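Local coordinates for lovastatin nonaketide synthase, polyketide synthase component (Aspergillus terreus, PDB 7CPX), which builds the dihydromonacolin L nonaketide of lovastatin by repeated condensation of malonyl units, working as a homodimer together with the partner protein lovC, at residues G78-A83 against L102-Y107; A109-G114 against R513-L518; K480-L485 against L518-A523; K486-E491 against P926-D931. The protein carries 2 engineered substitutions. One frame throughout, in Å; residues are numbered along the deposited sequence.

Contact 1 (G78-A83 against L102-Y107); sequences GAFDAA and LLETVY
Phe80 lies against the side of helix 97-113, its ring reaching Glu104 and Leu103, two residues that stand next to each other on that helix. The ring is carried there by a CG anti to the backbone N (chi1 169°). From CB outward, CG still keeps some distance, 4.1 Å from Glu104 OE2. CD1 is the atom that meets the carboxylate, with Glu104 OE2 at the ring edge, near its plane. CE1 follows beside the aliphatic part of the same glutamate, 3.9 Å from Glu104 CG, and CZ ends the run against a methyl group, 4.0 Å from Leu103 CD1. With OE2 at the edge and the ring and carboxylate planes 37° apart, the carboxylate is not stacked on the phenyl group. The setting is the ketosynthase, of the thiolase fold, where a loop running from strand 69-70 to helix 89-94 packs on helix 97-113 in a buried place. Glu104 stretches out from the helix beyond CG, chi2 178°, and its other oxygen, OE1, makes a salt bridge to Arg19 of strand 11-19. That partner probably offsets the charge which the ring edge alone would only weakly steady. Asp81, next in the loop, is the centre of an inverse gamma turn and its OD2 accepts the N-H of Asp931, while Phe85 meets the Phe80 ring with nearly parallel planes.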
loop_
_atom_site.group_PDB
_atom_site.type_symbol
_atom_site.label_atom_id
_atom_site.label_comp_id
_atom_site.label_asym_id
_atom_site.label_seq_id
_atom_site.Cartn_x
_atom_site.Cartn_y
_atom_site.Cartn_z
ATOM N N GLY A 78 -28.548 -9.062 -2.282
ATOM C CA GLY A 78 -28.164 -8.994 -3.678
ATOM C C GLY A 78 -29.042 -9.818 -4.589
ATOM O O GLY A 78 -29.130 -9.520 -5.785
ATOM N N ALA A 79 -29.698 -10.841 -4.049
ATOM C CA ALA A 79 -30.641 -11.642 -4.822
ATOM C C ALA A 79 -31.904 -10.823 -5.050
ATOM O O ALA A 79 -32.719 -10.656 -4.138
ATOM C CB ALA A 79 -30.951 -12.944 -4.092
ATOM N N PHE A 80 -32.064 -10.311 -6.265
ATOM C CA PHE A 80 -33.136 -9.386 -6.589
ATOM C C PHE A 80 -33.688 -9.714 -7.966
ATOM O O PHE A 80 -32.933 -10.061 -8.878
ATOM C CB PHE A 80 -32.628 -7.942 -6.543
ATOM C CG PHE A 80 -33.586 -6.935 -7.107
ATOM C CD1 PHE A 80 -34.788 -6.669 -6.481
ATOM C CD2 PHE A 80 -33.263 -6.229 -8.250
ATOM C CE1 PHE A 80 -35.657 -5.730 -6.996
ATOM C CE2 PHE A 80 -34.123 -5.290 -8.768
ATOM C CZ PHE A 80 -35.322 -5.038 -8.141
ATOM N N ASP A 81 -35.007 -9.607 -8.108
ATOM C CA ASP A 81 -35.673 -9.912 -9.374
ATOM C C ASP A 81 -35.620 -8.678 -10.275
ATOM O O ASP A 81 -36.606 -7.974 -10.498
ATOM C CB ASP A 81 -37.103 -10.373 -9.125
ATOM C CG ASP A 81 -37.664 -11.170 -10.283
ATOM O OD1 ASP A 81 -37.277 -10.894 -11.438
ATOM O OD2 ASP A 81 -38.492 -12.072 -10.040
ATOM N N ALA A 82 -34.418 -8.424 -10.793
ATOM C CA ALA A 82 -34.218 -7.274 -11.667
ATOM C C ALA A 82 -35.076 -7.380 -12.919
ATOM O O ALA A 82 -35.620 -6.378 -13.397
ATOM C CB ALA A 82 -32.740 -7.152 -12.034
ATOM N N ALA A 83 -35.210 -8.590 -13.466
ATOM C CA ALA A 83 -36.054 -8.778 -14.639
ATOM C C ALA A 83 -37.494 -8.382 -14.344
ATOM O O ALA A 83 -38.190 -7.843 -15.213
ATOM C CB ALA A 83 -35.984 -10.232 -15.105
ATOM N N LEU A 102 -36.956 -2.091 -1.244
ATOM C CA LEU A 102 -38.100 -1.189 -1.239
ATOM C C LEU A 102 -39.036 -1.496 -2.394
ATOM O O LEU A 102 -40.255 -1.519 -2.218
ATOM C CB LEU A 102 -37.624 0.259 -1.306
ATOM C CG LEU A 102 -37.190 0.865 0.027
ATOM C CD1 LEU A 102 -36.404 2.137 -0.201
ATOM C CD2 LEU A 102 -38.400 1.140 0.896
ATOM N N LEU A 103 -38.487 -1.737 -3.583
ATOM C CA LEU A 103 -39.322 -2.131 -4.710
ATOM C C LEU A 103 -40.073 -3.416 -4.394
ATOM O O LEU A 103 -41.290 -3.514 -4.605
ATOM C CB LEU A 103 -38.460 -2.310 -5.960
ATOM C CG LEU A 103 -37.964 -1.037 -6.637
ATOM C CD1 LEU A 103 -36.893 -1.367 -7.654
ATOM C CD2 LEU A 103 -39.113 -0.319 -7.308
ATOM N N GLU A 104 -39.359 -4.414 -3.870
ATOM C CA GLU A 104 -39.999 -5.689 -3.564
ATOM C C GLU A 104 -41.098 -5.519 -2.521
ATOM O O GLU A 104 -42.204 -6.046 -2.680
ATOM C CB GLU A 104 -38.954 -6.698 -3.094
ATOM C CG GLU A 104 -37.968 -7.102 -4.177
ATOM C CD GLU A 104 -36.903 -8.058 -3.678
ATOM O OE1 GLU A 104 -36.729 -8.164 -2.447
ATOM O OE2 GLU A 104 -36.242 -8.703 -4.517
ATOM N N THR A 105 -40.818 -4.768 -1.454
ATOM C CA THR A 105 -41.795 -4.590 -0.386
ATOM C C THR A 105 -42.978 -3.751 -0.837
ATOM O O THR A 105 -44.104 -3.995 -0.401
ATOM C CB THR A 105 -41.137 -3.943 0.830
ATOM O OG1 THR A 105 -40.443 -2.755 0.427
ATOM C CG2 THR A 105 -40.167 -4.903 1.476
ATOM N N VAL A 106 -42.751 -2.756 -1.693
ATOM C CA VAL A 106 -43.858 -1.957 -2.198
ATOM C C VAL A 106 -44.753 -2.804 -3.086
ATOM O O VAL A 106 -45.982 -2.701 -3.022
ATOM C CB VAL A 106 -43.333 -0.714 -2.935
ATOM C CG1 VAL A 106 -44.456 -0.053 -3.710
ATOM C CG2 VAL A 106 -42.743 0.265 -1.943
ATOM N N TYR A 107 -44.162 -3.653 -3.928
ATOM C CA TYR A 107 -44.991 -4.553 -4.720
ATOM C C TYR A 107 -45.755 -5.515 -3.822
ATOM O O TYR A 107 -46.928 -5.812 -4.073
ATOM C CB TYR A 107 -44.148 -5.330 -5.728
ATOM C CG TYR A 107 -44.993 -6.198 -6.632
ATOM C CD1 TYR A 107 -45.626 -5.663 -7.742
ATOM C CD2 TYR A 107 -45.176 -7.545 -6.362
ATOM C CE1 TYR A 107 -46.407 -6.446 -8.565
ATOM C CE2 TYR A 107 -45.955 -8.337 -7.180
ATOM C CZ TYR A 107 -46.570 -7.783 -8.280
ATOM O OH TYR A 107 -47.348 -8.569 -9.100
#

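Contact 2 (A109-G114 against R513-L518); sequences AVTNAG and RKRSVL
Gly114 and Lys514 bring their backbones together in a buried contact between the C-terminal end of helix 97-113, in the ketosynthase, and the loop that joins helix 504-513 to strand 520-524. The helix finishes in a Schellman motif: Gly114 takes a positive phi of 89° and its N bonds back into the last turn. Gly114 CA lies 4.1 Å from Lys514 CA, and the closer approach of Gly114 CA to Lys514 O, 3.1 Å, is a CA-H...O contact. The lysine chain, bent at chi2 and chi3, brings NZ to Gly114 O in a weak and doubtful hydrogen bond, the place of that oxygen being uncertain; the stronger partner of NZ is Asp264, in a salt bridge. One turn back along the helix, the CG2 methyl of Thr111 meets the guanidinium of Arg515 obliquely, 3.5 Å from Arg515 CZ.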
loop_
_atom_site.group_PDB
_atom_site.type_symbol
_atom_site.label_atom_id
_atom_site.label_comp_id
_atom_site.label_asym_id
_atom_site.label_seq_id
_atom_site.Cartn_x
_atom_site.Cartn_y
_atom_site.Cartn_z
ATOM N N ALA A 109 -46.754 -4.930 -0.766
ATOM C CA ALA A 109 -47.814 -4.172 -0.112
ATOM C C ALA A 109 -48.964 -3.898 -1.068
ATOM O O ALA A 109 -50.134 -3.986 -0.683
ATOM C CB ALA A 109 -47.257 -2.860 0.439
ATOM N N VAL A 110 -48.650 -3.557 -2.319
ATOM C CA VAL A 110 -49.693 -3.357 -3.319
ATOM C C VAL A 110 -50.474 -4.646 -3.522
ATOM O O VAL A 110 -51.708 -4.638 -3.613
ATOM C CB VAL A 110 -49.071 -2.851 -4.634
ATOM C CG1 VAL A 110 -50.104 -2.806 -5.742
ATOM C CG2 VAL A 110 -48.479 -1.475 -4.430
ATOM N N THR A 111 -49.767 -5.771 -3.600
ATOM C CA THR A 111 -50.421 -7.062 -3.768
ATOM C C THR A 111 -51.334 -7.372 -2.589
ATOM O O THR A 111 -52.491 -7.768 -2.770
ATOM C CB THR A 111 -49.357 -8.148 -3.932
ATOM O OG1 THR A 111 -48.721 -8.009 -5.209
ATOM C CG2 THR A 111 -49.968 -9.524 -3.816
ATOM N N ASN A 112 -50.831 -7.189 -1.368
ATOM C CA ASN A 112 -51.616 -7.505 -0.181
ATOM C C ASN A 112 -52.829 -6.593 -0.066
ATOM O O ASN A 112 -53.910 -7.034 0.340
ATOM C CB ASN A 112 -50.740 -7.397 1.065
ATOM C CG ASN A 112 -49.594 -8.386 1.054
ATOM O OD1 ASN A 112 -49.665 -9.428 0.405
ATOM N ND2 ASN A 112 -48.528 -8.064 1.777
ATOM N N ALA A 113 -52.669 -5.317 -0.418
ATOM C CA ALA A 113 -53.795 -4.393 -0.404
ATOM C C ALA A 113 -54.867 -4.795 -1.404
ATOM O O ALA A 113 -56.013 -4.346 -1.284
ATOM C CB ALA A 113 -53.313 -2.975 -0.702
ATOM N N GLY A 114 -54.523 -5.624 -2.385
ATOM C CA GLY A 114 -55.487 -6.074 -3.366
ATOM C C GLY A 114 -55.576 -5.138 -4.552
ATOM O O GLY A 114 -56.672 -4.743 -4.961
ATOM N N ARG A 513 -59.243 -9.854 -9.748
ATOM C CA ARG A 513 -59.531 -8.430 -9.645
ATOM C C ARG A 513 -58.579 -7.698 -8.712
ATOM O O ARG A 513 -58.342 -6.499 -8.901
ATOM C CB ARG A 513 -60.970 -8.234 -9.157
ATOM C CG ARG A 513 -61.741 -7.109 -9.838
ATOM C CD ARG A 513 -61.929 -5.910 -8.921
ATOM N NE ARG A 513 -60.732 -5.081 -8.849
ATOM C CZ ARG A 513 -60.492 -4.035 -9.629
ATOM N NH1 ARG A 513 -61.351 -3.654 -10.562
ATOM N NH2 ARG A 513 -59.361 -3.354 -9.473
ATOM N N LYS A 514 -58.027 -8.387 -7.711
ATOM C CA LYS A 514 -57.220 -7.755 -6.674
ATOM C C LYS A 514 -55.765 -8.208 -6.711
ATOM O O LYS A 514 -55.057 -8.083 -5.708
ATOM C CB LYS A 514 -57.825 -8.036 -5.296
ATOM C CG LYS A 514 -59.311 -7.716 -5.185
ATOM C CD LYS A 514 -59.595 -6.226 -5.321
ATOM C CE LYS A 514 -59.311 -5.481 -4.028
ATOM N NZ LYS A 514 -59.314 -4.007 -4.228
ATOM N N ARG A 515 -55.303 -8.736 -7.841
ATOM C CA ARG A 515 -53.915 -9.146 -7.988
ATOM C C ARG A 515 -53.416 -8.738 -9.365
ATOM O O ARG A 515 -54.149 -8.830 -10.353
ATOM C CB ARG A 515 -53.753 -10.656 -7.783
ATOM C CG ARG A 515 -53.952 -11.097 -6.341
ATOM C CD ARG A 515 -52.673 -11.020 -5.539
ATOM N NE ARG A 515 -51.701 -12.017 -5.974
ATOM C CZ ARG A 515 -50.819 -12.611 -5.180
ATOM N NH1 ARG A 515 -50.773 -12.357 -3.882
ATOM N NH2 ARG A 515 -49.968 -13.490 -5.700
ATOM N N SER A 516 -52.165 -8.294 -9.419
ATOM C CA SER A 516 -51.622 -7.720 -10.640
ATOM C C SER A 516 -51.504 -8.768 -11.739
ATOM O O SER A 516 -51.240 -9.944 -11.478
ATOM C CB SER A 516 -50.253 -7.104 -10.364
ATOM O OG SER A 516 -50.345 -6.070 -9.401
ATOM N N VAL A 517 -51.704 -8.326 -12.975
ATOM C CA VAL A 517 -51.483 -9.151 -14.156
ATOM C C VAL A 517 -50.081 -8.875 -14.676
ATOM O O VAL A 517 -49.626 -7.726 -14.699
ATOM C CB VAL A 517 -52.544 -8.868 -15.235
ATOM C CG1 VAL A 517 -52.262 -9.689 -16.481
ATOM C CG2 VAL A 517 -53.935 -9.167 -14.706
ATOM N N LEU A 518 -49.398 -9.926 -15.100
ATOM C CA LEU A 518 -48.005 -9.863 -15.510
ATOM C C LEU A 518 -47.815 -10.638 -16.803
ATOM O O LEU A 518 -48.635 -11.496 -17.149
ATOM C CB LEU A 518 -47.095 -10.422 -14.407
ATOM C CG LEU A 518 -47.200 -9.645 -13.090
ATOM C CD1 LEU A 518 -46.430 -10.324 -11.978
ATOM C CD2 LEU A 518 -46.707 -8.221 -13.267
#

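Contact 3 (K480-L485 against L518-A523); sequences KSQRSL and LPFRRA
Phe520 turns its CG anti to its own carbonyl carbon (chi1 -68°), which places CG, and with it the root of the ring, beside the start of helix 482-498; Leu485 has CG anti to its backbone N (chi1 -179°), and the CD2 branch beyond it meets the strand. Gln482 N sits over the centre of the Phe520 ring, 3.4 Å above its plane, and Ser481 C covers the same face nearer the rim. The carbonyl O of Lys480 lies instead at the ring edge, near its plane, beside CD1 and CE1. The Gln482 side chain runs alongside the ring, pointing the same way, its amide only 7° from parallel with it. Further on, Leu485 CD2 rests on the strand backbone at Arg521 C and touches Arg522 CB at 3.7 Å. At the other end the Lys480 chain crosses Pro519 obliquely, its CD 3.6 Å from Pro519 CD, before NZ bonds to the carbonyl of Phe84. This is a helix packed by its first turn on the middle strand, 520-524, of a three-stranded antiparallel sheet whose edge strand, 475-479, leads straight into it. Ser481 is the N-cap: its OG takes the N-H of Ser484 at 3.1 Å, and Ser484 OG donates to the same oxygen. Between the two segments the hold is van der Waals packing, an aromatic face laid over a peptide, while backbone bonds from Phe520 and Arg522 to strand 475-479 supply the directed link.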
loop_
_atom_site.group_PDB
_atom_site.type_symbol
_atom_site.label_atom_id
_atom_site.label_comp_id
_atom_site.label_asym_id
_atom_site.label_seq_id
_atom_site.Cartn_x
_atom_site.Cartn_y
_atom_site.Cartn_z
ATOM N N LYS A 480 -43.539 -12.074 -14.089
ATOM C CA LYS A 480 -42.706 -11.507 -15.140
ATOM C C LYS A 480 -41.832 -12.550 -15.821
ATOM O O LYS A 480 -41.256 -12.256 -16.874
ATOM C CB LYS A 480 -41.831 -10.395 -14.562
ATOM C CG LYS A 480 -42.594 -9.128 -14.211
ATOM C CD LYS A 480 -42.720 -8.200 -15.405
ATOM C CE LYS A 480 -43.488 -6.940 -15.042
ATOM N NZ LYS A 480 -42.780 -5.708 -15.483
ATOM N N SER A 481 -41.718 -13.748 -15.253
ATOM C CA SER A 481 -40.939 -14.825 -15.847
ATOM C C SER A 481 -41.672 -16.140 -15.642
ATOM O O SER A 481 -42.324 -16.342 -14.613
ATOM C CB SER A 481 -39.537 -14.906 -15.233
ATOM O OG SER A 481 -39.606 -15.137 -13.837
ATOM N N GLN A 482 -41.559 -17.036 -16.626
ATOM C CA GLN A 482 -42.218 -18.332 -16.510
ATOM C C GLN A 482 -41.685 -19.120 -15.322
ATOM O O GLN A 482 -42.425 -19.902 -14.716
ATOM C CB GLN A 482 -42.053 -19.135 -17.804
ATOM C CG GLN A 482 -40.647 -19.666 -18.079
ATOM C CD GLN A 482 -39.653 -18.573 -18.418
ATOM O OE1 GLN A 482 -39.633 -17.517 -17.785
ATOM N NE2 GLN A 482 -38.827 -18.820 -19.426
ATOM N N ARG A 483 -40.410 -18.936 -14.975
ATOM C CA ARG A 483 -39.884 -19.542 -13.756
ATOM C C ARG A 483 -40.617 -19.007 -12.533
ATOM O O ARG A 483 -41.030 -19.773 -11.651
ATOM C CB ARG A 483 -38.384 -19.269 -13.648
ATOM C CG ARG A 483 -37.751 -19.735 -12.347
ATOM C CD ARG A 483 -36.267 -19.415 -12.314
ATOM N NE ARG A 483 -35.644 -19.834 -11.063
ATOM C CZ ARG A 483 -35.661 -19.127 -9.942
ATOM N NH1 ARG A 483 -36.276 -17.958 -9.868
ATOM N NH2 ARG A 483 -35.047 -19.605 -8.863
ATOM N N SER A 484 -40.793 -17.687 -12.469
ATOM C CA SER A 484 -41.542 -17.095 -11.369
ATOM C C SER A 484 -42.987 -17.568 -11.370
ATOM O O SER A 484 -43.569 -17.774 -10.304
ATOM C CB SER A 484 -41.477 -15.571 -11.451
ATOM O OG SER A 484 -40.155 -15.107 -11.247
ATOM N N LEU A 485 -43.579 -17.749 -12.551
ATOM C CA LEU A 485 -44.951 -18.241 -12.620
ATOM C C LEU A 485 -45.053 -19.672 -12.105
ATOM O O LEU A 485 -46.015 -20.025 -11.412
ATOM C CB LEU A 485 -45.464 -18.146 -14.056
ATOM C CG LEU A 485 -46.900 -18.605 -14.315
ATOM C CD1 LEU A 485 -47.860 -18.009 -13.300
ATOM C CD2 LEU A 485 -47.313 -18.219 -15.723
ATOM N N LEU A 518 -49.398 -9.926 -15.100
ATOM C CA LEU A 518 -48.005 -9.863 -15.510
ATOM C C LEU A 518 -47.815 -10.638 -16.803
ATOM O O LEU A 518 -48.635 -11.496 -17.149
ATOM C CB LEU A 518 -47.095 -10.422 -14.407
ATOM C CG LEU A 518 -47.200 -9.645 -13.090
ATOM C CD1 LEU A 518 -46.430 -10.324 -11.978
ATOM C CD2 LEU A 518 -46.707 -8.221 -13.267
ATOM N N PRO A 519 -46.740 -10.349 -17.554
ATOM C CA PRO A 519 -46.591 -10.918 -18.901
ATOM C C PRO A 519 -46.848 -12.415 -18.978
ATOM O O PRO A 519 -47.725 -12.855 -19.730
ATOM C CB PRO A 519 -45.137 -10.586 -19.256
ATOM C CG PRO A 519 -44.843 -9.354 -18.486
ATOM C CD PRO A 519 -45.604 -9.482 -17.197
ATOM N N PHE A 520 -46.103 -13.209 -18.215
ATOM C CA PHE A 520 -46.298 -14.652 -18.221
ATOM C C PHE A 520 -47.532 -14.984 -17.396
ATOM O O PHE A 520 -47.605 -14.638 -16.213
ATOM C CB PHE A 520 -45.062 -15.366 -17.677
ATOM C CG PHE A 520 -43.859 -15.243 -18.565
ATOM C CD1 PHE A 520 -43.037 -14.135 -18.489
ATOM C CD2 PHE A 520 -43.555 -16.235 -19.480
ATOM C CE1 PHE A 520 -41.931 -14.017 -19.307
ATOM C CE2 PHE A 520 -42.450 -16.124 -20.301
ATOM C CZ PHE A 520 -41.637 -15.014 -20.214
ATOM N N ARG A 521 -48.499 -15.650 -18.017
ATOM C CA ARG A 521 -49.796 -15.901 -17.412
ATOM C C ARG A 521 -50.101 -17.390 -17.413
ATOM O O ARG A 521 -49.696 -18.124 -18.319
ATOM C CB ARG A 521 -50.910 -15.167 -18.164
ATOM C CG ARG A 521 -50.780 -13.656 -18.189
ATOM C CD ARG A 521 -51.796 -13.050 -19.144
ATOM N NE ARG A 521 -51.790 -11.594 -19.119
ATOM C CZ ARG A 521 -50.954 -10.833 -19.813
ATOM N NH1 ARG A 521 -50.020 -11.359 -20.587
ATOM N NH2 ARG A 521 -51.057 -9.511 -19.726
ATOM N N ARG A 522 -50.823 -17.830 -16.386
ATOM C CA ARG A 522 -51.412 -19.157 -16.369
ATOM C C ARG A 522 -52.725 -19.090 -15.609
ATOM O O ARG A 522 -52.924 -18.225 -14.752
ATOM C CB ARG A 522 -50.479 -20.200 -15.733
ATOM C CG ARG A 522 -51.060 -21.614 -15.664
ATOM C CD ARG A 522 -51.434 -22.158 -17.042
ATOM N NE ARG A 522 -52.267 -23.352 -16.959
ATOM C CZ ARG A 522 -51.831 -24.597 -17.104
ATOM N NH1 ARG A 522 -50.557 -24.865 -17.345
ATOM N NH2 ARG A 522 -52.697 -25.602 -17.007
ATOM N N ALA A 523 -53.629 -20.001 -15.948
ATOM C CA ALA A 523 -54.935 -20.075 -15.315
ATOM C C ALA A 523 -55.260 -21.530 -15.025
ATOM O O ALA A 523 -54.989 -22.408 -15.850
ATOM C CB ALA A 523 -56.007 -19.445 -16.201
#

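Contact 4 (K486-E491 against P926-D931); sequences KIMMEE and PAYPWD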
loop_
_atom_site.group_PDB
_atom_site.type_symbol
_atom_site.label_atom_id
_atom_site.label_comp_id
_atom_site.label_asym_id
_atom_site.label_seq_id
_atom_site.Cartn_x
_atom_site.Cartn_y
_atom_site.Cartn_z
ATOM N N LYS A 486 -44.075 -20.516 -12.437
ATOM C CA LYS A 486 -44.071 -21.881 -11.923
ATOM C C LYS A 486 -43.900 -21.894 -10.410
ATOM O O LYS A 486 -44.550 -22.680 -9.708
ATOM C CB LYS A 486 -42.964 -22.691 -12.596
ATOM C CG LYS A 486 -42.938 -24.155 -12.196
ATOM C CD LYS A 486 -41.912 -24.930 -13.002
ATOM C CE LYS A 486 -41.934 -26.410 -12.657
ATOM N NZ LYS A 486 -40.964 -27.189 -13.474
ATOM N N ILE A 487 -43.025 -21.032 -9.889
ATOM C CA ILE A 487 -42.866 -20.946 -8.441
ATOM C C ILE A 487 -44.154 -20.443 -7.803
ATOM O O ILE A 487 -44.522 -20.860 -6.699
ATOM C CB ILE A 487 -41.664 -20.053 -8.079
ATOM C CG1 ILE A 487 -40.383 -20.604 -8.705
ATOM C CG2 ILE A 487 -41.499 -19.994 -6.571
ATOM C CD1 ILE A 487 -39.223 -19.632 -8.680
ATOM N N MET A 488 -44.858 -19.536 -8.484
ATOM C CA MET A 488 -46.152 -19.079 -7.991
ATOM C C MET A 488 -47.148 -20.225 -7.933
ATOM O O MET A 488 -47.913 -20.342 -6.973
ATOM C CB MET A 488 -46.697 -17.964 -8.882
ATOM C CG MET A 488 -46.085 -16.611 -8.622
ATOM S SD MET A 488 -46.885 -15.287 -9.541
ATOM C CE MET A 488 -48.431 -15.142 -8.650
ATOM N N MET A 489 -47.167 -21.068 -8.965
ATOM C CA MET A 489 -48.072 -22.212 -8.955
ATOM C C MET A 489 -47.740 -23.154 -7.806
ATOM O O MET A 489 -48.638 -23.635 -7.104
ATOM C CB MET A 489 -48.006 -22.948 -10.292
ATOM C CG MET A 489 -48.662 -22.196 -11.440
ATOM S SD MET A 489 -48.805 -23.165 -12.954
ATOM C CE MET A 489 -47.088 -23.320 -13.433
ATOM N N GLU A 490 -46.450 -23.417 -7.589
ATOM C CA GLU A 490 -46.044 -24.275 -6.478
ATOM C C GLU A 490 -46.477 -23.680 -5.142
ATOM O O GLU A 490 -47.040 -24.375 -4.286
ATOM C CB GLU A 490 -44.529 -24.478 -6.503
ATOM C CG GLU A 490 -44.011 -25.254 -7.701
ATOM C CD GLU A 490 -44.218 -26.749 -7.560
ATOM O OE1 GLU A 490 -45.055 -27.161 -6.730
ATOM O OE2 GLU A 490 -43.536 -27.513 -8.275
ATOM N N GLU A 491 -46.219 -22.385 -4.950
ATOM C CA GLU A 491 -46.557 -21.737 -3.689
ATOM C C GLU A 491 -48.063 -21.703 -3.476
ATOM O O GLU A 491 -48.536 -21.860 -2.348
ATOM C CB GLU A 491 -45.981 -20.323 -3.652
ATOM C CG GLU A 491 -44.884 -20.122 -2.617
ATOM C CD GLU A 491 -45.396 -20.200 -1.190
ATOM O OE1 GLU A 491 -46.401 -20.903 -0.950
ATOM O OE2 GLU A 491 -44.795 -19.553 -0.307
ATOM N N PRO A 926 -49.967 -16.017 -1.087
ATOM C CA PRO A 926 -48.503 -15.995 -1.001
ATOM C C PRO A 926 -47.924 -14.787 -1.719
ATOM O O PRO A 926 -48.433 -14.351 -2.754
ATOM C CB PRO A 926 -48.088 -17.307 -1.674
ATOM C CG PRO A 926 -49.213 -17.628 -2.592
ATOM C CD PRO A 926 -50.451 -17.149 -1.896
ATOM N N ALA A 927 -46.848 -14.248 -1.157
ATOM C CA ALA A 927 -46.166 -13.131 -1.784
ATOM C C ALA A 927 -45.515 -13.580 -3.088
ATOM O O ALA A 927 -45.322 -14.772 -3.342
ATOM C CB ALA A 927 -45.114 -12.547 -0.844
ATOM N N TYR A 928 -45.183 -12.606 -3.921
ATOM C CA TYR A 928 -44.606 -12.919 -5.217
ATOM C C TYR A 928 -43.274 -13.640 -5.028
ATOM O O TYR A 928 -42.424 -13.170 -4.261
ATOM C CB TYR A 928 -44.408 -11.649 -6.040
ATOM C CG TYR A 928 -43.829 -11.904 -7.412
ATOM C CD1 TYR A 928 -44.654 -12.153 -8.498
ATOM C CD2 TYR A 928 -42.460 -11.899 -7.622
ATOM C CE1 TYR A 928 -44.131 -12.389 -9.751
ATOM C CE2 TYR A 928 -41.928 -12.133 -8.871
ATOM C CZ TYR A 928 -42.767 -12.379 -9.933
ATOM O OH TYR A 928 -42.235 -12.611 -11.181
ATOM N N PRO A 929 -43.054 -14.774 -5.697
ATOM C CA PRO A 929 -41.779 -15.484 -5.550
ATOM C C PRO A 929 -40.663 -14.826 -6.339
ATOM O O PRO A 929 -40.389 -15.205 -7.483
ATOM C CB PRO A 929 -42.100 -16.881 -6.085
ATOM C CG PRO A 929 -43.140 -16.636 -7.109
ATOM C CD PRO A 929 -43.973 -15.492 -6.594
ATOM N N TRP A 930 -40.021 -13.832 -5.736
ATOM C CA TRP A 930 -38.976 -13.094 -6.427
ATOM C C TRP A 930 -37.886 -14.045 -6.901
ATOM O O TRP A 930 -37.499 -14.977 -6.192
ATOM C CB TRP A 930 -38.400 -12.024 -5.506
ATOM C CG TRP A 930 -39.462 -11.164 -4.908
ATOM C CD1 TRP A 930 -39.966 -11.248 -3.648
ATOM C CD2 TRP A 930 -40.171 -10.103 -5.553
ATOM N NE1 TRP A 930 -40.938 -10.298 -3.461
ATOM C CE2 TRP A 930 -41.084 -9.582 -4.619
ATOM C CE3 TRP A 930 -40.117 -9.541 -6.830
ATOM C CZ2 TRP A 930 -41.936 -8.525 -4.921
ATOM C CZ3 TRP A 930 -40.964 -8.494 -7.127
ATOM C CH2 TRP A 930 -41.860 -7.996 -6.178
ATOM N N ASP A 931 -37.398 -13.804 -8.120
ATOM C CA ASP A 931 -36.512 -14.761 -8.774
ATOM C C ASP A 931 -35.313 -15.096 -7.896
ATOM O O ASP A 931 -35.027 -16.271 -7.638
ATOM C CB ASP A 931 -36.058 -14.196 -10.120
ATOM C CG ASP A 931 -35.200 -15.168 -10.900
ATOM O OD1 ASP A 931 -35.709 -16.244 -11.273
ATOM O OD2 ASP A 931 -34.018 -14.851 -11.145
#
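Ile487 opens the contact, its CG2 branch anti to the backbone N and laid against Pro929 at CB and CG as the two side chains slide past each other in opposite directions. Met488 follows with its chain crossing Pro929 at about a right angle, and SD goes on to the ring atoms CD1 and CE1 of Tyr928, 4.0 Å from each. The sulfur lies 4.8 Å from the centroid of the Tyr928 ring, 55° off its normal, an oblique Met-aromatic contact. Glu491, one turn on, passes Pro926 with CD 4.0 Å from Pro926 CB. Helix 482-498 here meets the loop between helices 905-911 and 941-947, consistent with the post-acyltransferase linker that in related synthases folds back on the ketosynthase side; Pro929 is the centre of an inverse gamma turn. Tyr928 OH bonds to Lys480 N. Between residues 486-491 and 926-931 themselves the grip is one of apolar shape, and the salt bridge from Asp931 reaches the helix a turn earlier, at Arg483.

All four contacts sit on the same side of the chain's centre, their own centres 10 to 16 Å apart. Contacts 1 and 2 are buried and use successive parts of helix 97-113, the first along its side and the second at its C-terminal end; contacts 3 and 4 are partly buried and share helix 482-498. Leu518 belongs to both contact 2 and contact 3, and its CD1 also packs on Tyr107 of contact 1 and Tyr928 of contact 4. The chemistry changes with place: a carboxylate at a ring edge in contact 1, close backbones in contact 2, a peptide over a ring in contact 3, prolines in contact 4. Segment 926-931 also reaches contacts 1, 2 and 3 through probable hydrogen bonds.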